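L544 (PDB 4AMQ) probably acts as a metal-dependent nucleotidyl transferase of mimivirus, possibly linked to transcription-coupled DNA repair. Local coordinates at residues L43-G55 with D68-I82. Numbering follows the deposited sequence.
Sequences LVVPDRDKYQIKG and DIVNNVHPEYDDTNI. With MN (manganese (II) ion), chain C.
Gln52 and Val70 exchange two backbone hydrogen bonds, Gln52 N to Val70 O at 2.9 Å and Val70 N to Gln52 O at 3.0 Å, which marks them as a hydrogen-bonded antiparallel pair; the axes of strand 51-54 and strand 68-72 run at 158° to each other. Asn72 N to Lys50 O extends the ladder at one end but is more bent, 146° at the hydrogen. On the face carrying Tyr51 and Ile53, the side chain of Ile69 can be followed outward. Its CB lies beside Gln52 O; CG2 comes to 3.6 Å from that oxygen and also meets Tyr51 CB and Leu43 CD2; CG1 runs on to CD1, which ends against Ile53 CG1. Leu39 of helix 28-42 and Ile214 of strand 209-217 also touch this side chain, placing it between sheet and helix. Strand 51-54 is the outermost strand of a mixed sheet within the chain, and strand 66-72 joins it to strand 209-217. This is consistent with a nucleotidyltransferase core, in which Asp66 and Asp68 form a DxD motif. Asp68 OD1 binds a manganese ion at 2.3 Å; Asp66 and Asp213 complete the protein ligands of this manganese, and Asp66 and Asp68 also hold a second manganese. Away from the strands, Val45 splits its two methyls: with CG1 anti to the backbone N (chi1 178°), that branch lies 3.4 Å from Glu76 OE1, while CG2 packs on Val73 CG1 at 3.5 Å and approaches the Tyr77 ring at its edge, 3.4 Å from CD2. Val44 CG1 reaches the same CD2 atom and, at 3.9 Å, Ile82 CD1. One water ties this corner together, donating to Val44 O and hydrogen-bonding with Tyr77 OH, while Arg85 NE also donates to Val44 O.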
ATOM      1  N   LEU A  43      17.394  -4.422  -4.162  1.00 33.04           N
ATOM      2  CA  LEU A  43      17.061  -5.061  -5.435  1.00 33.19           C
ATOM      3  C   LEU A  43      17.691  -6.448  -5.554  1.00 29.98           C
ATOM      4  O   LEU A  43      18.780  -6.692  -5.038  1.00 33.58           O
ATOM      5  CB  LEU A  43      17.490  -4.186  -6.616  1.00 34.67           C
ATOM      6  CG  LEU A  43      16.709  -2.894  -6.862  1.00 36.16           C
ATOM      7  CD1 LEU A  43      17.377  -2.061  -7.941  1.00 35.22           C
ATOM      8  CD2 LEU A  43      15.264  -3.192  -7.230  1.00 32.24           C
ATOM      9  N   VAL A  44      16.995  -7.357  -6.229  1.00 33.25           N
ATOM     10  CA  VAL A  44      17.541  -8.683  -6.502  1.00 34.22           C
ATOM     11  C   VAL A  44      18.690  -8.587  -7.506  1.00 38.12           C
ATOM     12  O   VAL A  44      19.733  -9.218  -7.335  1.00 37.33           O
ATOM     13  CB  VAL A  44      16.460  -9.639  -7.037  1.00 36.54           C
ATOM     14  CG1 VAL A  44      17.086 -10.947  -7.495  1.00 35.70           C
ATOM     15  CG2 VAL A  44      15.403  -9.889  -5.972  1.00 30.51           C
ATOM     16  N   VAL A  45      18.483  -7.796  -8.556  1.00 38.00           N
ATOM     17  CA  VAL A  45      19.547  -7.438  -9.487  1.00 34.30           C
ATOM     18  C   VAL A  45      19.636  -5.915  -9.558  1.00 32.06           C
ATOM     19  O   VAL A  45      18.715  -5.257 -10.037  1.00 35.61           O
ATOM     20  CB  VAL A  45      19.302  -8.025 -10.895  1.00 37.92           C
ATOM     21  CG1 VAL A  45      20.396  -7.589 -11.856  1.00 38.34           C
ATOM     22  CG2 VAL A  45      19.233  -9.537 -10.830  1.00 36.84           C
ATOM     23  N   PRO A  46      20.742  -5.348  -9.055  1.00 34.48           N
ATOM     24  CA  PRO A  46      20.925  -3.899  -8.903  1.00 36.68           C
ATOM     25  C   PRO A  46      21.147  -3.145 -10.214  1.00 41.49           C
ATOM     26  O   PRO A  46      20.900  -1.938 -10.264  1.00 38.29           O
ATOM     27  CB  PRO A  46      22.185  -3.794  -8.034  1.00 40.15           C
ATOM     28  CG  PRO A  46      22.367  -5.155  -7.432  1.00 43.09           C
ATOM     29  CD  PRO A  46      21.856  -6.102  -8.459  1.00 33.88           C
ATOM     30  N   ASP A  47      21.611  -3.839 -11.249  1.00 43.68           N
ATOM     31  CA  ASP A  47      21.925  -3.197 -12.524  1.00 43.57           C
ATOM     32  C   ASP A  47      20.783  -2.305 -13.008  1.00 43.26           C
ATOM     33  O   ASP A  47      19.641  -2.750 -13.117  1.00 43.70           O
ATOM     34  CB  ASP A  47      22.268  -4.244 -13.586  1.00 45.96           C
ATOM     35  CG  ASP A  47      23.394  -5.169 -13.153  1.00 53.24           C
ATOM     36  OD1 ASP A  47      24.142  -4.804 -12.220  1.00 54.27           O
ATOM     37  OD2 ASP A  47      23.534  -6.260 -13.749  1.00 53.80           O
ATOM     38  N   ARG A  48      21.103  -1.049 -13.302  1.00 42.19           N
ATOM     39  CA  ARG A  48      20.103  -0.061 -13.696  1.00 41.82           C
ATOM     40  C   ARG A  48      19.245  -0.509 -14.880  1.00 48.04           C
ATOM     41  O   ARG A  48      18.058  -0.196 -14.952  1.00 44.54           O
ATOM     42  CB  ARG A  48      20.774   1.275 -14.019  1.00 44.11           C
ATOM     43  CG  ARG A  48      19.795   2.413 -14.245  1.00 48.21           C
ATOM     44  CD  ARG A  48      18.966   2.647 -12.996  1.00 50.49           C
ATOM     45  NE  ARG A  48      17.909   3.634 -13.198  1.00 51.13           N
ATOM     46  CZ  ARG A  48      16.712   3.351 -13.701  1.00 54.94           C
ATOM     47  NH1 ARG A  48      16.419   2.105 -14.064  1.00 44.51           N
ATOM     48  NH2 ARG A  48      15.811   4.311 -13.849  1.00 59.10           N
ATOM     49  N   ASP A  49      19.851  -1.238 -15.810  1.00 48.20           N
ATOM     50  CA  ASP A  49      19.140  -1.692 -17.000  1.00 48.85           C
ATOM     51  C   ASP A  49      18.183  -2.845 -16.704  1.00 46.59           C
ATOM     52  O   ASP A  49      17.382  -3.227 -17.556  1.00 53.41           O
ATOM     53  CB  ASP A  49      20.134  -2.081 -18.098  1.00 56.75           C
ATOM     54  CG  ASP A  49      21.418  -2.669 -17.540  1.00 62.97           C
ATOM     55  OD1 ASP A  49      21.344  -3.473 -16.586  1.00 59.81           O
ATOM     56  OD2 ASP A  49      22.505  -2.317 -18.049  1.00 65.91           O
ATOM     57  N   LYS A  50      18.260  -3.390 -15.492  1.00 45.33           N
ATOM     58  CA  LYS A  50      17.421  -4.523 -15.106  1.00 41.60           C
ATOM     59  C   LYS A  50      16.257  -4.154 -14.177  1.00 44.64           C
ATOM     60  O   LYS A  50      15.551  -5.037 -13.684  1.00 40.99           O
ATOM     61  CB  LYS A  50      18.268  -5.621 -14.454  1.00 45.56           C
ATOM     62  CG  LYS A  50      19.285  -6.266 -15.382  1.00 47.35           C
ATOM     63  CD  LYS A  50      18.605  -6.967 -16.546  1.00 51.02           C
ATOM     64  CE  LYS A  50      19.622  -7.669 -17.432  1.00 60.23           C
ATOM     65  NZ  LYS A  50      20.643  -6.719 -17.957  1.00 57.31           N
ATOM     66  N   TYR A  51      16.059  -2.860 -13.930  1.00 40.37           N
ATOM     67  CA  TYR A  51      14.920  -2.424 -13.125  1.00 40.83           C
ATOM     68  C   TYR A  51      14.267  -1.161 -13.666  1.00 37.72           C
ATOM     69  O   TYR A  51      14.934  -0.308 -14.258  1.00 39.05           O
ATOM     70  CB  TYR A  51      15.299  -2.263 -11.643  1.00 38.36           C
ATOM     71  CG  TYR A  51      15.993  -0.967 -11.269  1.00 37.64           C
ATOM     72  CD1 TYR A  51      15.277   0.218 -11.139  1.00 37.80           C
ATOM     73  CD2 TYR A  51      17.359  -0.935 -11.007  1.00 38.49           C
ATOM     74  CE1 TYR A  51      15.906   1.404 -10.781  1.00 39.01           C
ATOM     75  CE2 TYR A  51      17.994   0.244 -10.645  1.00 39.18           C
ATOM     76  CZ  TYR A  51      17.262   1.408 -10.533  1.00 39.32           C
ATOM     77  OH  TYR A  51      17.889   2.582 -10.176  1.00 41.17           O
ATOM     78  N   GLN A  52      12.955  -1.055 -13.473  1.00 34.64           N
ATOM     79  CA  GLN A  52      12.214   0.119 -13.909  1.00 38.55           C
ATOM     80  C   GLN A  52      11.362   0.687 -12.780  1.00 41.03           C
ATOM     81  O   GLN A  52      10.643  -0.048 -12.099  1.00 35.38           O
ATOM     82  CB  GLN A  52      11.323  -0.216 -15.105  1.00 45.91           C
ATOM     83  CG  GLN A  52      10.790   1.014 -15.832  1.00 56.09           C
ATOM     84  CD  GLN A  52      11.409   1.198 -17.210  1.00 65.42           C
ATOM     85  OE1 GLN A  52      11.315   0.318 -18.067  1.00 71.15           O
ATOM     86  NE2 GLN A  52      12.039   2.348 -17.432  1.00 65.22           N
ATOM     87  N   ILE A  53      11.456   1.998 -12.583  1.00 40.43           N
ATOM     88  CA  ILE A  53      10.638   2.682 -11.595  1.00 41.05           C
ATOM     89  C   ILE A  53       9.242   2.940 -12.157  1.00 42.89           C
ATOM     90  O   ILE A  53       9.096   3.471 -13.259  1.00 46.79           O
ATOM     91  CB  ILE A  53      11.284   4.010 -11.179  1.00 40.88           C
ATOM     92  CG1 ILE A  53      12.678   3.747 -10.601  1.00 42.19           C
ATOM     93  CG2 ILE A  53      10.398   4.752 -10.182  1.00 37.24           C
ATOM     94  CD1 ILE A  53      13.406   4.990 -10.154  1.00 47.54           C
ATOM     95  N   LYS A  54       8.219   2.557 -11.400  1.00 36.74           N
ATOM     96  CA  LYS A  54       6.841   2.729 -11.838  1.00 39.49           C
ATOM     97  C   LYS A  54       6.082   3.673 -10.914  1.00 42.73           C
ATOM     98  O   LYS A  54       6.623   4.150  -9.915  1.00 37.07           O
ATOM     99  CB  LYS A  54       6.126   1.377 -11.884  1.00 41.72           C
ATOM    100  CG  LYS A  54       6.805   0.335 -12.760  1.00 45.92           C
ATOM    101  CD  LYS A  54       6.794   0.735 -14.229  1.00 45.11           C
ATOM    102  CE  LYS A  54       7.463  -0.326 -15.094  1.00 48.19           C
ATOM    103  NZ  LYS A  54       7.612   0.106 -16.513  1.00 51.36           N
ATOM    104  N   GLY A  55       4.829   3.949 -11.266  1.00 38.23           N
ATOM    105  CA  GLY A  55       3.915   4.649 -10.384  1.00 39.65           C
ATOM    106  C   GLY A  55       4.262   6.089 -10.069  1.00 37.10           C
ATOM    107  O   GLY A  55       4.828   6.802 -10.894  1.00 33.39           O
ATOM    108  N   ASP A  68       7.535   2.093  -6.227  1.00 28.74           N
ATOM    109  CA  ASP A  68       7.184   0.853  -6.909  1.00 33.88           C
ATOM    110  C   ASP A  68       8.226   0.555  -7.978  1.00 36.19           C
ATOM    111  O   ASP A  68       8.541   1.415  -8.806  1.00 36.00           O
ATOM    112  CB  ASP A  68       5.806   0.966  -7.571  1.00 36.33           C
ATOM    113  CG  ASP A  68       4.692   1.197  -6.568  1.00 40.34           C
ATOM    114  OD1 ASP A  68       4.836   0.756  -5.408  1.00 37.22           O
ATOM    115  OD2 ASP A  68       3.676   1.822  -6.939  1.00 42.85           O
ATOM    116  N   ILE A  69       8.762  -0.660  -7.963  1.00 33.02           N
ATOM    117  CA  ILE A  69       9.781  -1.033  -8.937  1.00 35.09           C
ATOM    118  C   ILE A  69       9.585  -2.436  -9.495  1.00 35.10           C
ATOM    119  O   ILE A  69       9.222  -3.361  -8.760  1.00 30.64           O
ATOM    120  CB  ILE A  69      11.197  -0.909  -8.334  1.00 38.77           C
ATOM    121  CG1 ILE A  69      11.520   0.559  -8.072  1.00 37.24           C
ATOM    122  CG2 ILE A  69      12.242  -1.513  -9.252  1.00 35.81           C
ATOM    123  CD1 ILE A  69      12.943   0.807  -7.663  1.00 43.61           C
ATOM    124  N   VAL A  70       9.811  -2.580 -10.801  1.00 32.66           N
ATOM    125  CA  VAL A  70       9.847  -3.890 -11.433  1.00 33.35           C
ATOM    126  C   VAL A  70      11.307  -4.291 -11.642  1.00 34.46           C
ATOM    127  O   VAL A  70      12.080  -3.555 -12.254  1.00 36.37           O
ATOM    128  CB  VAL A  70       9.089  -3.901 -12.780  1.00 36.77           C
ATOM    129  CG1 VAL A  70       9.347  -5.204 -13.540  1.00 37.44           C
ATOM    130  CG2 VAL A  70       7.598  -3.702 -12.553  1.00 31.96           C
ATOM    131  N   ASN A  71      11.682  -5.446 -11.108  1.00 34.03           N
ATOM    132  CA  ASN A  71      13.028  -5.977 -11.279  1.00 35.05           C
ATOM    133  C   ASN A  71      12.968  -7.193 -12.200  1.00 37.24           C
ATOM    134  O   ASN A  71      12.402  -8.227 -11.841  1.00 34.23           O
ATOM    135  CB  ASN A  71      13.623  -6.363  -9.921  1.00 29.80           C
ATOM    136  CG  ASN A  71      15.144  -6.323  -9.906  1.00 35.86           C
ATOM    137  OD1 ASN A  71      15.777  -5.736 -10.788  1.00 37.97           O
ATOM    138  ND2 ASN A  71      15.738  -6.940  -8.891  1.00 30.34           N
ATOM    139  N   ASN A  72      13.520  -7.059 -13.401  1.00 37.59           N
ATOM    140  CA  ASN A  72      13.557  -8.171 -14.349  1.00 37.96           C
ATOM    141  C   ASN A  72      14.884  -8.910 -14.224  1.00 36.35           C
ATOM    142  O   ASN A  72      15.914  -8.433 -14.693  1.00 39.63           O
ATOM    143  CB  ASN A  72      13.327  -7.671 -15.778  1.00 41.08           C
ATOM    144  CG  ASN A  72      11.916  -7.137 -15.990  1.00 47.14           C
ATOM    145  OD1 ASN A  72      10.937  -7.779 -15.611  1.00 51.77           O
ATOM    146  ND2 ASN A  72      11.811  -5.956 -16.587  1.00 48.38           N
ATOM    147  N   VAL A  73      14.857 -10.073 -13.579  1.00 36.42           N
ATOM    148  CA  VAL A  73      16.093 -10.722 -13.144  1.00 37.60           C
ATOM    149  C   VAL A  73      16.493 -11.966 -13.941  1.00 40.01           C
ATOM    150  O   VAL A  73      17.588 -12.495 -13.750  1.00 41.55           O
ATOM    151  CB  VAL A  73      16.057 -11.058 -11.634  1.00 35.69           C
ATOM    152  CG1 VAL A  73      15.736  -9.808 -10.831  1.00 33.04           C
ATOM    153  CG2 VAL A  73      15.041 -12.154 -11.348  1.00 34.70           C
ATOM    154  N   HIS A  74      15.618 -12.432 -14.826  1.00 39.67           N
ATOM    155  CA  HIS A  74      15.959 -13.538 -15.715  1.00 42.55           C
ATOM    156  C   HIS A  74      16.787 -13.002 -16.882  1.00 43.06           C
ATOM    157  O   HIS A  74      16.507 -11.918 -17.390  1.00 38.31           O
ATOM    158  CB  HIS A  74      14.692 -14.221 -16.235  1.00 44.85           C
ATOM    159  CG  HIS A  74      14.948 -15.521 -16.928  1.00 50.64           C
ATOM    160  ND1 HIS A  74      15.359 -15.603 -18.235  1.00 51.75           N
ATOM    161  CD2 HIS A  74      14.850 -16.804 -16.484  1.00 51.21           C
ATOM    162  CE1 HIS A  74      15.507 -16.875 -18.577  1.00 55.77           C
ATOM    163  NE2 HIS A  74      15.203 -17.617 -17.527  1.00 55.51           N
ATOM    164  N   PRO A  75      17.798 -13.766 -17.327  1.00 44.12           N
ATOM    165  CA  PRO A  75      18.148 -15.112 -16.862  1.00 44.85           C
ATOM    166  C   PRO A  75      19.113 -15.104 -15.683  1.00 44.14           C
ATOM    167  O   PRO A  75      19.400 -16.165 -15.129  1.00 45.37           O
ATOM    168  CB  PRO A  75      18.841 -15.715 -18.084  1.00 45.39           C
ATOM    169  CG  PRO A  75      19.533 -14.546 -18.701  1.00 42.42           C
ATOM    170  CD  PRO A  75      18.630 -13.355 -18.475  1.00 43.79           C
ATOM    171  N   GLU A  76      19.609 -13.928 -15.315  1.00 41.68           N
ATOM    172  CA  GLU A  76      20.525 -13.801 -14.186  1.00 45.13           C
ATOM    173  C   GLU A  76      20.037 -14.633 -13.001  1.00 47.79           C
ATOM    174  O   GLU A  76      20.817 -15.344 -12.369  1.00 45.63           O
ATOM    175  CB  GLU A  76      20.677 -12.331 -13.791  1.00 47.97           C
ATOM    176  CG  GLU A  76      21.819 -12.052 -12.834  1.00 47.04           C
ATOM    177  CD  GLU A  76      22.240 -10.594 -12.843  1.00 47.26           C
ATOM    178  OE1 GLU A  76      21.907  -9.883 -13.815  1.00 49.82           O
ATOM    179  OE2 GLU A  76      22.902 -10.156 -11.880  1.00 49.46           O
ATOM    180  N   TYR A  77      18.740 -14.551 -12.716  1.00 46.74           N
ATOM    181  CA  TYR A  77      18.122 -15.379 -11.684  1.00 44.72           C
ATOM    182  C   TYR A  77      16.895 -16.104 -12.225  1.00 44.50           C
ATOM    183  O   TYR A  77      16.148 -15.558 -13.038  1.00 46.15           O
ATOM    184  CB  TYR A  77      17.739 -14.538 -10.461  1.00 43.86           C
ATOM    185  CG  TYR A  77      18.923 -14.085  -9.639  1.00 37.32           C
ATOM    186  CD1 TYR A  77      19.573 -14.964  -8.784  1.00 40.59           C
ATOM    187  CD2 TYR A  77      19.390 -12.781  -9.717  1.00 42.38           C
ATOM    188  CE1 TYR A  77      20.661 -14.557  -8.031  1.00 47.09           C
ATOM    189  CE2 TYR A  77      20.476 -12.361  -8.966  1.00 41.59           C
ATOM    190  CZ  TYR A  77      21.106 -13.254  -8.125  1.00 43.00           C
ATOM    191  OH  TYR A  77      22.185 -12.844  -7.379  1.00 42.64           O
ATOM    192  N   ASP A  78      16.693 -17.337 -11.769  1.00 45.18           N
ATOM    193  CA  ASP A  78      15.534 -18.124 -12.178  1.00 48.51           C
ATOM    194  C   ASP A  78      15.040 -19.044 -11.063  1.00 50.13           C
ATOM    195  O   ASP A  78      15.423 -18.894  -9.903  1.00 51.67           O
ATOM    196  CB  ASP A  78      15.835 -18.934 -13.448  1.00 50.03           C
ATOM    197  CG  ASP A  78      17.067 -19.820 -13.307  1.00 55.08           C
ATOM    198  OD1 ASP A  78      17.552 -20.012 -12.172  1.00 52.39           O
ATOM    199  OD2 ASP A  78      17.555 -20.326 -14.342  1.00 62.88           O
ATOM    200  N   ASP A  79      14.189 -19.997 -11.434  1.00 48.65           N
ATOM    201  CA  ASP A  79      13.594 -20.942 -10.496  1.00 47.52           C
ATOM    202  C   ASP A  79      14.600 -21.562  -9.534  1.00 50.28           C
ATOM    203  O   ASP A  79      14.311 -21.744  -8.351  1.00 50.63           O
ATOM    204  CB  ASP A  79      12.908 -22.078 -11.259  1.00 50.65           C
ATOM    205  CG  ASP A  79      11.729 -21.605 -12.080  1.00 55.62           C
ATOM    206  OD1 ASP A  79      11.730 -20.435 -12.518  1.00 60.34           O
ATOM    207  OD2 ASP A  79      10.800 -22.413 -12.290  1.00 56.90           O
ATOM    208  N   THR A  80      15.777 -21.897 -10.051  1.00 49.70           N
ATOM    209  CA  THR A  80      16.711 -22.753  -9.329  1.00 49.55           C
ATOM    210  C   THR A  80      17.594 -22.026  -8.316  1.00 50.00           C
ATOM    211  O   THR A  80      18.251 -22.668  -7.495  1.00 50.96           O
ATOM    212  CB  THR A  80      17.616 -23.538 -10.303  1.00 50.40           C
ATOM    213  OG1 THR A  80      18.437 -22.623 -11.040  1.00 54.12           O
ATOM    214  CG2 THR A  80      16.775 -24.352 -11.274  1.00 52.94           C
ATOM    215  N   ASN A  81      17.616 -20.699  -8.368  1.00 47.98           N
ATOM    216  CA  ASN A  81      18.508 -19.938  -7.496  1.00 51.08           C
ATOM    217  C   ASN A  81      17.910 -18.657  -6.914  1.00 44.58           C
ATOM    218  O   ASN A  81      18.592 -17.925  -6.197  1.00 46.16           O
ATOM    219  CB  ASN A  81      19.806 -19.604  -8.236  1.00 45.04           C
ATOM    220  CG  ASN A  81      19.565 -18.789  -9.488  1.00 48.98           C
ATOM    221  OD1 ASN A  81      18.438 -18.372  -9.759  1.00 48.37           O
ATOM    222  ND2 ASN A  81      20.623 -18.554 -10.257  1.00 50.41           N
ATOM    223  N   ILE A  82      16.647 -18.380  -7.222  1.00 43.99           N
ATOM    224  CA  ILE A  82      16.017 -17.149  -6.750  1.00 43.16           C
ATOM    225  C   ILE A  82      15.776 -17.191  -5.241  1.00 39.88           C
ATOM    226  O   ILE A  82      15.847 -16.167  -4.565  1.00 40.35           O
ATOM    227  CB  ILE A  82      14.689 -16.854  -7.483  1.00 39.07           C
ATOM    228  CG1 ILE A  82      14.171 -15.460  -7.119  1.00 38.72           C
ATOM    229  CG2 ILE A  82      13.649 -17.907  -7.150  1.00 40.19           C
ATOM    230  CD1 ILE A  82      15.116 -14.333  -7.479  1.00 35.35           C
TER
HETATM  231 MN    MN C 640       3.256   0.554  -3.744  1.00 38.87          MN
HETATM  232  O   HOH W   1      22.473  -9.917  -7.862  1.00 44.94           O
HETATM  233  O   HOH W   2       1.387   0.454  -1.994  1.00 41.31           O